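Local coordinates for leucine--tRNA ligase (Agrobacterium radiobacter, PDB 5AH5), which probably catalyses the ATP-dependent joining of L-leucine to tRNA(Leu), releasing AMP and diphosphate, at residues D101-M106 against A120-T125; R108-M111 against G116-W119; I754-Q759 against Y801-N806. All blocks are in the same frame, centred on the assembly; numbering follows the deposited sequence.

Interaction 1: residues D101-M106 against A120-T125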
loop_
_atom_site.group_PDB
_atom_site.type_symbol
_atom_site.label_atom_id
_atom_site.label_comp_id
_atom_site.label_asym_id
_atom_site.label_seq_id
_atom_site.Cartn_x
_atom_site.Cartn_y
_atom_site.Cartn_z
ATOM N N ASP B 101 17.034 6.780 18.224
ATOM C CA ASP B 101 17.909 7.564 17.329
ATOM C C ASP B 101 17.350 7.664 15.888
ATOM O O ASP B 101 17.533 8.680 15.263
ATOM C CB ASP B 101 19.326 6.991 17.299
ATOM C CG ASP B 101 20.223 7.528 16.117
ATOM O OD1 ASP B 101 20.165 7.003 14.941
ATOM O OD2 ASP B 101 21.041 8.448 16.371
ATOM N N ALA B 102 16.743 6.599 15.385
ATOM C CA ALA B 102 16.301 6.568 13.999
ATOM C C ALA B 102 15.043 7.403 13.908
ATOM O O ALA B 102 14.835 8.139 12.932
ATOM C CB ALA B 102 16.083 5.151 13.540
ATOM N N ILE B 103 14.211 7.275 14.934
ATOM C CA ILE B 103 12.997 8.099 15.057
ATOM C C ILE B 103 13.383 9.567 15.012
ATOM O O ILE B 103 12.899 10.337 14.163
ATOM C CB ILE B 103 12.145 7.714 16.273
ATOM C CG1 ILE B 103 11.559 6.338 16.055
ATOM C CG2 ILE B 103 11.047 8.749 16.592
ATOM C CD1 ILE B 103 10.787 5.814 17.237
ATOM N N ASP B 104 14.271 9.926 15.902
ATOM C CA ASP B 104 14.689 11.301 16.073
ATOM C C ASP B 104 15.309 11.832 14.735
ATOM O O ASP B 104 15.000 12.934 14.304
ATOM C CB ASP B 104 15.732 11.416 17.141
ATOM C CG ASP B 104 15.182 11.186 18.614
ATOM O OD1 ASP B 104 13.946 11.088 18.845
ATOM O OD2 ASP B 104 16.048 11.087 19.541
ATOM N N SER B 105 16.189 11.053 14.124
ATOM C CA SER B 105 16.801 11.413 12.807
ATOM C C SER B 105 15.704 11.535 11.705
ATOM O O SER B 105 15.697 12.475 10.979
ATOM C CB SER B 105 17.812 10.352 12.415
ATOM O OG SER B 105 18.351 10.571 11.155
ATOM N N MET B 106 14.791 10.575 11.614
ATOM C CA MET B 106 13.774 10.579 10.559
ATOM C C MET B 106 12.800 11.724 10.744
ATOM O O MET B 106 12.450 12.394 9.782
ATOM C CB MET B 106 13.027 9.269 10.443
ATOM C CG MET B 106 13.837 8.198 9.711
ATOM S SD MET B 106 12.961 6.685 9.396
ATOM C CE MET B 106 12.493 6.231 10.996
ATOM N N ALA B 120 0.692 15.641 16.835
ATOM C CA ALA B 120 -0.053 15.285 18.057
ATOM C C ALA B 120 -0.571 13.916 17.934
ATOM O O ALA B 120 -0.946 13.328 18.933
ATOM C CB ALA B 120 -1.238 16.221 18.310
ATOM N N ASN B 121 -0.659 13.423 16.705
ATOM C CA ASN B 121 -1.136 12.101 16.430
ATOM C C ASN B 121 -0.001 11.084 16.229
ATOM O O ASN B 121 -0.271 9.977 15.898
ATOM C CB ASN B 121 -2.097 12.142 15.195
ATOM C CG ASN B 121 -3.355 12.939 15.501
ATOM O OD1 ASN B 121 -3.342 14.121 15.347
ATOM N ND2 ASN B 121 -4.376 12.293 16.081
ATOM N N GLU B 122 1.239 11.477 16.438
ATOM C CA GLU B 122 2.343 10.546 16.303
ATOM C C GLU B 122 2.241 9.336 17.230
ATOM O O GLU B 122 1.700 9.426 18.325
ATOM C CB GLU B 122 3.642 11.311 16.584
ATOM C CG GLU B 122 4.979 10.553 16.486
ATOM C CD GLU B 122 6.146 11.443 16.858
ATOM O OE1 GLU B 122 5.948 12.602 17.293
ATOM O OE2 GLU B 122 7.323 11.047 16.658
ATOM N N LEU B 123 2.719 8.193 16.759
ATOM C CA LEU B 123 2.849 7.003 17.573
ATOM C C LEU B 123 4.098 6.235 17.202
ATOM O O LEU B 123 4.763 6.495 16.186
ATOM C CB LEU B 123 1.640 6.076 17.450
ATOM C CG LEU B 123 1.259 5.619 16.040
ATOM C CD1 LEU B 123 2.139 4.432 15.562
ATOM C CD2 LEU B 123 -0.189 5.184 15.928
ATOM N N ALA B 124 4.446 5.297 18.069
ATOM C CA ALA B 124 5.571 4.410 17.803
ATOM C C ALA B 124 5.135 3.040 18.279
ATOM O O ALA B 124 4.673 2.923 19.405
ATOM C CB ALA B 124 6.754 4.915 18.560
ATOM N N THR B 125 5.286 2.010 17.457
ATOM C CA THR B 125 4.735 0.743 17.835
ATOM C C THR B 125 5.488 0.099 19.076
ATOM O O THR B 125 4.993 -0.821 19.642
ATOM C CB THR B 125 4.711 -0.209 16.678
ATOM O OG1 THR B 125 6.034 -0.456 16.255
ATOM C CG2 THR B 125 3.891 0.452 15.396
#

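Interaction 2: residues R108-M111 against G116-W119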
loop_
_atom_site.group_PDB
_atom_site.type_symbol
_atom_site.label_atom_id
_atom_site.label_comp_id
_atom_site.label_asym_id
_atom_site.label_seq_id
_atom_site.Cartn_x
_atom_site.Cartn_y
_atom_site.Cartn_z
ATOM N N ARG B 108 13.380 14.555 12.337
ATOM C CA ARG B 108 14.079 15.767 11.970
ATOM C C ARG B 108 14.149 15.960 10.400
ATOM O O ARG B 108 14.010 17.063 9.926
ATOM C CB ARG B 108 15.492 15.827 12.499
ATOM C CG ARG B 108 15.644 16.161 13.979
ATOM C CD ARG B 108 17.109 16.305 14.410
ATOM N NE ARG B 108 17.233 15.751 15.774
ATOM C CZ ARG B 108 17.765 14.568 16.124
ATOM N NH1 ARG B 108 18.355 13.742 15.248
ATOM N NH2 ARG B 108 17.751 14.233 17.410
ATOM N N SER B 109 14.463 14.915 9.670
ATOM C CA SER B 109 14.611 14.997 8.212
ATOM C C SER B 109 13.251 15.439 7.582
ATOM O O SER B 109 13.208 16.366 6.736
ATOM C CB SER B 109 15.029 13.641 7.708
ATOM O OG SER B 109 16.378 13.461 8.021
ATOM N N MET B 110 12.169 14.821 8.094
ATOM C CA MET B 110 10.812 15.119 7.694
ATOM C C MET B 110 10.394 16.578 7.910
ATOM O O MET B 110 9.868 17.232 6.990
ATOM C CB MET B 110 9.830 14.191 8.378
ATOM C CG MET B 110 9.976 12.780 7.953
ATOM S SD MET B 110 8.737 11.852 8.744
ATOM C CE MET B 110 8.973 10.205 8.134
ATOM N N MET B 111 10.629 17.080 9.104
ATOM C CA MET B 111 10.387 18.463 9.431
ATOM C C MET B 111 11.225 19.393 8.575
ATOM O O MET B 111 10.712 20.415 8.119
ATOM C CB MET B 111 10.582 18.757 10.923
ATOM C CG MET B 111 9.649 17.985 11.820
ATOM S SD MET B 111 9.911 18.199 13.633
ATOM C CE MET B 111 11.664 18.011 13.927
ATOM N N GLY B 116 4.130 18.348 6.464
ATOM C CA GLY B 116 3.169 18.910 7.411
ATOM C C GLY B 116 2.326 17.838 8.093
ATOM O O GLY B 116 1.193 17.697 7.791
ATOM N N TYR B 117 2.908 17.124 9.059
ATOM C CA TYR B 117 2.243 16.056 9.754
ATOM C C TYR B 117 1.565 16.617 11.026
ATOM O O TYR B 117 1.909 17.678 11.505
ATOM C CB TYR B 117 3.223 14.936 10.083
ATOM C CG TYR B 117 3.637 14.152 8.902
ATOM C CD1 TYR B 117 2.734 13.346 8.245
ATOM C CD2 TYR B 117 4.943 14.164 8.459
ATOM C CE1 TYR B 117 3.105 12.607 7.159
ATOM C CE2 TYR B 117 5.338 13.410 7.372
ATOM C CZ TYR B 117 4.434 12.676 6.714
ATOM O OH TYR B 117 4.823 11.952 5.618
ATOM N N SER B 118 0.485 15.973 11.399
ATOM C CA SER B 118 -0.231 16.250 12.642
ATOM C C SER B 118 0.506 15.382 13.727
ATOM O O SER B 118 0.156 14.220 14.031
ATOM C CB SER B 118 -1.683 15.827 12.568
ATOM O OG SER B 118 -2.361 16.117 13.822
ATOM N N TRP B 119 1.536 15.977 14.195
ATOM C CA TRP B 119 2.478 15.364 15.185
ATOM C C TRP B 119 1.844 15.051 16.530
ATOM O O TRP B 119 2.328 14.178 17.232
ATOM C CB TRP B 119 3.680 16.254 15.374
ATOM C CG TRP B 119 4.591 16.298 14.187
ATOM C CD1 TRP B 119 4.993 17.423 13.514
ATOM C CD2 TRP B 119 5.313 15.200 13.593
ATOM N NE1 TRP B 119 5.840 17.085 12.522
ATOM C CE2 TRP B 119 6.071 15.738 12.538
ATOM C CE3 TRP B 119 5.378 13.816 13.851
ATOM C CZ2 TRP B 119 6.877 14.962 11.717
ATOM C CZ3 TRP B 119 6.150 13.033 13.035
ATOM C CH2 TRP B 119 6.898 13.611 11.958
#

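Interaction 3: residues I754-Q759 against Y801-N806. With nucleotides of chain D.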
loop_
_atom_site.group_PDB
_atom_site.type_symbol
_atom_site.label_atom_id
_atom_site.label_comp_id
_atom_site.label_asym_id
_atom_site.label_seq_id
_atom_site.Cartn_x
_atom_site.Cartn_y
_atom_site.Cartn_z
ATOM N N ILE B 754 -12.438 31.083 -29.986
ATOM C CA ILE B 754 -12.102 29.679 -29.818
ATOM C C ILE B 754 -11.388 29.166 -31.072
ATOM O O ILE B 754 -11.782 29.509 -32.188
ATOM C CB ILE B 754 -13.393 28.938 -29.467
ATOM C CG1 ILE B 754 -13.442 28.861 -27.937
ATOM C CG2 ILE B 754 -13.502 27.539 -30.078
ATOM C CD1 ILE B 754 -14.775 28.440 -27.369
ATOM N N VAL B 755 -10.303 28.415 -30.874
ATOM C CA VAL B 755 -9.655 27.666 -31.942
ATOM C C VAL B 755 -10.379 26.318 -32.044
ATOM O O VAL B 755 -10.452 25.546 -31.097
ATOM C CB VAL B 755 -8.151 27.510 -31.709
ATOM C CG1 VAL B 755 -7.508 26.650 -32.793
ATOM C CG2 VAL B 755 -7.473 28.895 -31.660
ATOM N N LEU B 756 -10.990 26.059 -33.196
ATOM C CA LEU B 756 -11.800 24.831 -33.381
ATOM C C LEU B 756 -11.166 23.963 -34.477
ATOM O O LEU B 756 -11.091 24.411 -35.588
ATOM C CB LEU B 756 -13.217 25.257 -33.817
ATOM C CG LEU B 756 -14.353 24.233 -33.798
ATOM C CD1 LEU B 756 -14.763 23.921 -32.371
ATOM C CD2 LEU B 756 -15.560 24.750 -34.577
ATOM N N PRO B 757 -10.702 22.739 -34.171
ATOM C CA PRO B 757 -10.254 21.885 -35.278
ATOM C C PRO B 757 -11.421 21.407 -36.147
ATOM O O PRO B 757 -12.545 21.181 -35.636
ATOM C CB PRO B 757 -9.590 20.690 -34.576
ATOM C CG PRO B 757 -10.205 20.665 -33.180
ATOM C CD PRO B 757 -10.446 22.121 -32.857
ATOM N N VAL B 758 -11.133 21.249 -37.438
ATOM C CA VAL B 758 -12.081 20.786 -38.413
ATOM C C VAL B 758 -11.593 19.485 -38.985
ATOM O O VAL B 758 -10.470 19.404 -39.478
ATOM C CB VAL B 758 -12.142 21.818 -39.528
ATOM C CG1 VAL B 758 -13.120 21.381 -40.612
ATOM C CG2 VAL B 758 -12.510 23.171 -38.918
ATOM N N GLN B 759 -12.412 18.461 -38.869
ATOM C CA GLN B 759 -12.209 17.188 -39.540
ATOM C C GLN B 759 -13.131 17.035 -40.767
ATOM O O GLN B 759 -14.198 17.565 -40.788
ATOM C CB GLN B 759 -12.498 16.051 -38.600
ATOM C CG GLN B 759 -11.473 15.915 -37.468
ATOM C CD GLN B 759 -11.907 14.949 -36.375
ATOM O OE1 GLN B 759 -13.089 14.731 -36.150
ATOM N NE2 GLN B 759 -10.932 14.414 -35.643
ATOM N N TYR B 801 -22.823 16.387 -40.061
ATOM C CA TYR B 801 -21.706 16.841 -39.306
ATOM C C TYR B 801 -21.920 16.528 -37.830
ATOM O O TYR B 801 -23.043 16.426 -37.353
ATOM C CB TYR B 801 -21.489 18.316 -39.562
ATOM C CG TYR B 801 -22.557 19.199 -39.027
ATOM C CD1 TYR B 801 -22.568 19.566 -37.705
ATOM C CD2 TYR B 801 -23.575 19.659 -39.836
ATOM C CE1 TYR B 801 -23.569 20.355 -37.184
ATOM C CE2 TYR B 801 -24.567 20.461 -39.320
ATOM C CZ TYR B 801 -24.551 20.802 -37.994
ATOM O OH TYR B 801 -25.522 21.604 -37.463
ATOM N N ARG B 802 -20.809 16.349 -37.136
ATOM C CA ARG B 802 -20.767 16.197 -35.692
ATOM C C ARG B 802 -20.059 17.431 -35.107
ATOM O O ARG B 802 -18.880 17.616 -35.343
ATOM C CB ARG B 802 -19.950 14.967 -35.392
ATOM C CG ARG B 802 -19.740 14.756 -33.893
ATOM C CD ARG B 802 -20.989 14.173 -33.275
ATOM N NE ARG B 802 -21.159 14.505 -31.874
ATOM C CZ ARG B 802 -22.040 13.885 -31.092
ATOM N NH1 ARG B 802 -22.803 12.880 -31.580
ATOM N NH2 ARG B 802 -22.137 14.250 -29.818
ATOM N N TYR B 803 -20.780 18.269 -34.398
ATOM C CA TYR B 803 -20.252 19.415 -33.755
ATOM C C TYR B 803 -20.285 19.155 -32.249
ATOM O O TYR B 803 -21.346 18.910 -31.685
ATOM C CB TYR B 803 -21.116 20.633 -34.072
ATOM C CG TYR B 803 -20.700 21.818 -33.307
ATOM C CD1 TYR B 803 -19.357 22.225 -33.311
ATOM C CD2 TYR B 803 -21.611 22.565 -32.547
ATOM C CE1 TYR B 803 -18.944 23.328 -32.608
ATOM C CE2 TYR B 803 -21.167 23.663 -31.793
ATOM C CZ TYR B 803 -19.845 24.012 -31.821
ATOM O OH TYR B 803 -19.340 25.099 -31.142
ATOM N N VAL B 804 -19.131 19.203 -31.608
ATOM C CA VAL B 804 -19.081 19.113 -30.153
ATOM C C VAL B 804 -18.690 20.512 -29.719
ATOM O O VAL B 804 -17.587 20.928 -30.054
ATOM C CB VAL B 804 -18.046 18.118 -29.717
ATOM C CG1 VAL B 804 -17.940 18.055 -28.174
ATOM C CG2 VAL B 804 -18.404 16.747 -30.272
ATOM N N PRO B 805 -19.575 21.241 -28.984
ATOM C CA PRO B 805 -19.346 22.683 -28.702
ATOM C C PRO B 805 -18.015 23.005 -28.128
ATOM O O PRO B 805 -17.528 22.284 -27.274
ATOM C CB PRO B 805 -20.433 23.041 -27.712
ATOM C CG PRO B 805 -21.560 22.125 -28.068
ATOM C CD PRO B 805 -20.862 20.801 -28.401
ATOM N N ASN B 806 -17.423 24.057 -28.682
ATOM C CA ASN B 806 -16.115 24.508 -28.356
ATOM C C ASN B 806 -15.019 23.426 -28.417
ATOM O O ASN B 806 -13.938 23.669 -27.891
ATOM C CB ASN B 806 -16.166 25.167 -26.974
ATOM C CG ASN B 806 -17.270 26.246 -26.852
ATOM O OD1 ASN B 806 -17.534 27.059 -27.765
ATOM N ND2 ASN B 806 -17.918 26.245 -25.710
ATOM P P C D 64 -21.336 5.938 -36.981
ATOM O OP1 C D 64 -22.649 6.582 -36.836
ATOM O OP2 C D 64 -21.089 4.817 -37.904
ATOM O "O5'" C D 64 -20.343 7.096 -37.426
ATOM C "C5'" C D 64 -20.206 7.476 -38.794
ATOM C "C4'" C D 64 -19.265 8.649 -38.876
ATOM O "O4'" C D 64 -19.823 9.810 -38.197
ATOM C "C3'" C D 64 -17.926 8.441 -38.208
ATOM O "O3'" C D 64 -17.051 7.707 -39.053
ATOM C "C2'" C D 64 -17.467 9.878 -38.005
ATOM O "O2'" C D 64 -16.993 10.421 -39.207
ATOM C "C1'" C D 64 -18.765 10.569 -37.611
ATOM N N1 C D 64 -18.975 10.651 -36.153
ATOM C C2 C D 64 -18.279 11.620 -35.410
ATOM O O2 C D 64 -17.468 12.356 -35.987
ATOM N N3 C D 64 -18.459 11.677 -34.067
ATOM C C4 C D 64 -19.336 10.859 -33.473
ATOM N N4 C D 64 -19.512 10.977 -32.153
ATOM C C5 C D 64 -20.075 9.883 -34.208
ATOM C C6 C D 64 -19.846 9.798 -35.528
ATOM P P G D 19 -10.453 11.924 -26.392
ATOM O OP1 G D 19 -9.004 11.728 -26.357
ATOM O OP2 G D 19 -11.209 12.621 -25.365
ATOM O "O5'" G D 19 -10.755 12.745 -27.741
ATOM C "C5'" G D 19 -9.962 12.543 -28.944
ATOM C "C4'" G D 19 -10.286 13.621 -29.963
ATOM O "O4'" G D 19 -11.653 13.430 -30.409
ATOM C "C3'" G D 19 -10.229 15.047 -29.402
ATOM O "O3'" G D 19 -9.736 16.014 -30.272
ATOM C "C2'" G D 19 -11.682 15.373 -29.126
ATOM O "O2'" G D 19 -12.042 16.727 -29.035
ATOM C "C1'" G D 19 -12.352 14.657 -30.287
ATOM N N9 G D 19 -13.766 14.354 -30.118
ATOM C C8 G D 19 -14.493 14.304 -28.952
ATOM N N7 G D 19 -15.737 13.957 -29.140
ATOM C C5 G D 19 -15.833 13.744 -30.509
ATOM C C6 G D 19 -16.936 13.335 -31.303
ATOM O O6 G D 19 -18.081 13.040 -30.942
ATOM N N1 G D 19 -16.595 13.255 -32.648
ATOM C C2 G D 19 -15.351 13.518 -33.166
ATOM N N2 G D 19 -15.214 13.369 -34.499
ATOM N N3 G D 19 -14.318 13.906 -32.438
ATOM C C4 G D 19 -14.626 13.987 -31.126
ATOM P P U D 20 -8.209 16.397 -30.228
ATOM O OP1 U D 20 -7.474 15.137 -30.490
ATOM O OP2 U D 20 -7.952 17.193 -29.044
ATOM O "O5'" U D 20 -8.094 17.384 -31.461
ATOM C "C5'" U D 20 -8.233 16.883 -32.798
ATOM C "C4'" U D 20 -7.039 17.308 -33.602
ATOM O "O4'" U D 20 -7.024 18.758 -33.652
ATOM C "C3'" U D 20 -5.683 16.883 -33.042
ATOM O "O3'" U D 20 -4.799 16.535 -34.108
ATOM C "C2'" U D 20 -5.201 18.146 -32.324
ATOM O "O2'" U D 20 -3.808 18.246 -32.202
ATOM C "C1'" U D 20 -5.763 19.242 -33.232
ATOM N N1 U D 20 -5.974 20.525 -32.546
ATOM C C2 U D 20 -5.233 21.607 -32.950
ATOM O O2 U D 20 -4.454 21.560 -33.875
ATOM N N3 U D 20 -5.468 22.763 -32.248
ATOM C C4 U D 20 -6.346 22.943 -31.201
ATOM O O4 U D 20 -6.458 24.054 -30.687
ATOM C C5 U D 20 -7.084 21.778 -30.842
ATOM C C6 U D 20 -6.863 20.629 -31.498
#

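Interaction 1: residues D101-M106 against A120-T125
Ile103 and Ala124 are the closest backbone pair, with 8.7 Å between Ile103 CA and Ala124 CA, so the helical segment 101-106 and the irregular segment 120-125 meet through side chains alone. No hydrogen bond crosses between them. The 71 Å² of surface buried is small, and one helix residue, Ile103, supplies the helical side of it.

Ile103 points toward the loop and touches it with two branches. Its longer branch is extended, with CD1 anti to CA (chi2 176°), and this carries the terminal methyl to Ala124. The contact is methyl against methyl, with Ile103 CD1 4.3 Å from Ala124 CB. The shorter branch turns to Glu122, where Ile103 CG2 lies 4.4 Å from Glu122 OE2. That second approach is a loose contact of a methyl with a carboxylate.

Helix 95-112 and the loop after it belong to the class I synthetase catalytic domain, whose core is a Rossmann-type parallel sheet. Ile103 also packs on Trp77 and on Thr42, which lies in the predicted 'HIGH' region. Its side chain is about 11 Å from the bound leucyl-sulfamoyl adenosine. The contact is therefore near the active site but does not line the ligand.

Glu122 reaches the helix as a straight chain, CG anti to the backbone N (chi1 -179°) and CD anti to CA (chi2 -177°). Its two oxygens have different partners. OE1 forms a salt bridge with Lys107, one turn further along the same helix, and OE2 is hydrogen-bonded to Trp77 NE1. These bonds fix the rotation of the carboxylate beside Ile103.

Interaction 2: residues R108-M111 against G116-W119
Two Met-aromatic contacts join Met110, near the C-terminal end of helix 95-112, to Tyr117 and Trp119 in the loop that follows. The backbones stay apart. The nearest CA atoms, Met111 CA and Gly116 CA, are 7.5 Å from each other, and no hydrogen bond crosses the contact.

Met110 points toward the loop. Its chain is extended beyond CG (chi3 178°), which carries the sulfur out to both rings. Met110 SD is 4.0 Å from Tyr117 CE2 and approaches that ring obliquely. The same sulfur lies 4.1 Å from Trp119 CH2. Here it sits at the edge of the indole, close to the ring plane and 81° off the ring normal.

Met111 meets another part of the indole. Its CG is 4.0 Å from Trp119 NE1 and nearly as close to CZ2. The chain then bends at chi3 (-48°). Met111 SD comes to 4.9 Å from the centroid of the Trp119 five-membered ring, again from an oblique direction.

Within the loop, Tyr117 CB lies over the centre of the Trp119 ring system, 3.8 Å above its plane. The indole is thus braced by its neighbour as well as by the helix. Tyr117 OH is hydrogen-bonded to Glu37, and its ring meets that of His73. Met110 and Tyr117 both pack on Met75 and on Tyr54 of helix 48-66.

The arrangement is Met-aromatic packing of a helix end against its own following loop, within the Rossmann-type catalytic domain of a class I synthetase.

Interaction 3: residues I754-Q759 against Y801-N806
Leu756 reaches across to Tyr803 and Asn806, the nearest backbone pair being Leu756 CA and Asn806 CA at 6.6 Å. From CB, the chain runs to a CG anti to the backbone N (chi1 -167°) and there divides. Leu756 CD1 rests 4.0 Å from the carbonyl carbon C of Asn806. CD2 lies 4.2 Å from Tyr803 CE1, the two side chains crossing at about a right angle. Tyr803 is itself steadied from its own segment. Tyr803 OH accepts a hydrogen bond from Asn806 N (3.3 Å, 162°), and Pro805 N lies over one face of its ring. Ile754 adds CD1 against Asn806 CB at 3.6 Å.

Strands 753-760 and 798-804 are not neighbours. Strand 808-813 lies between them in the mixed four-stranded sheet of the C-terminal domain, and Leu756 also packs on Ile809 of that strand. As in other bacterial leucyl-tRNA synthetases, this small domain meets the elbow of the tRNA.

Each segment touches the RNA. G19 and C64 of chain D face each other edge to edge in the manner of a G-C pair. Arg802 lies against them: its CG is 3.3 Å from N3 of C64, and its NE is 3.5 Å from O6 of G19. O6 of G19 and N4 of C64 are over one face of its guanidinium. On the other strand, Gln759 OE1 accepts a hydrogen bond from N2 of G19 (3.0 Å, 151°), while Pro757 packs on the sugar and base of U20 of chain D.

From the N terminus, helix 95-112 supplies the first segment of both interaction 1 and interaction 2. The chain then turns back in the loop before helix 128-143. Interaction 2 closes a short loop at 108-119. Interaction 1 closes the wider loop 101-125 around it, so interaction 2 is nested inside. Their centres are 10 Å apart, and together they hold one face of the helix to the loop within the catalytic domain. Interaction 3 follows in series, closing 754-806 in the C-terminal domain that meets the tRNA. Its centre is about 50 Å from that of interaction 2, and it touches neither of the others.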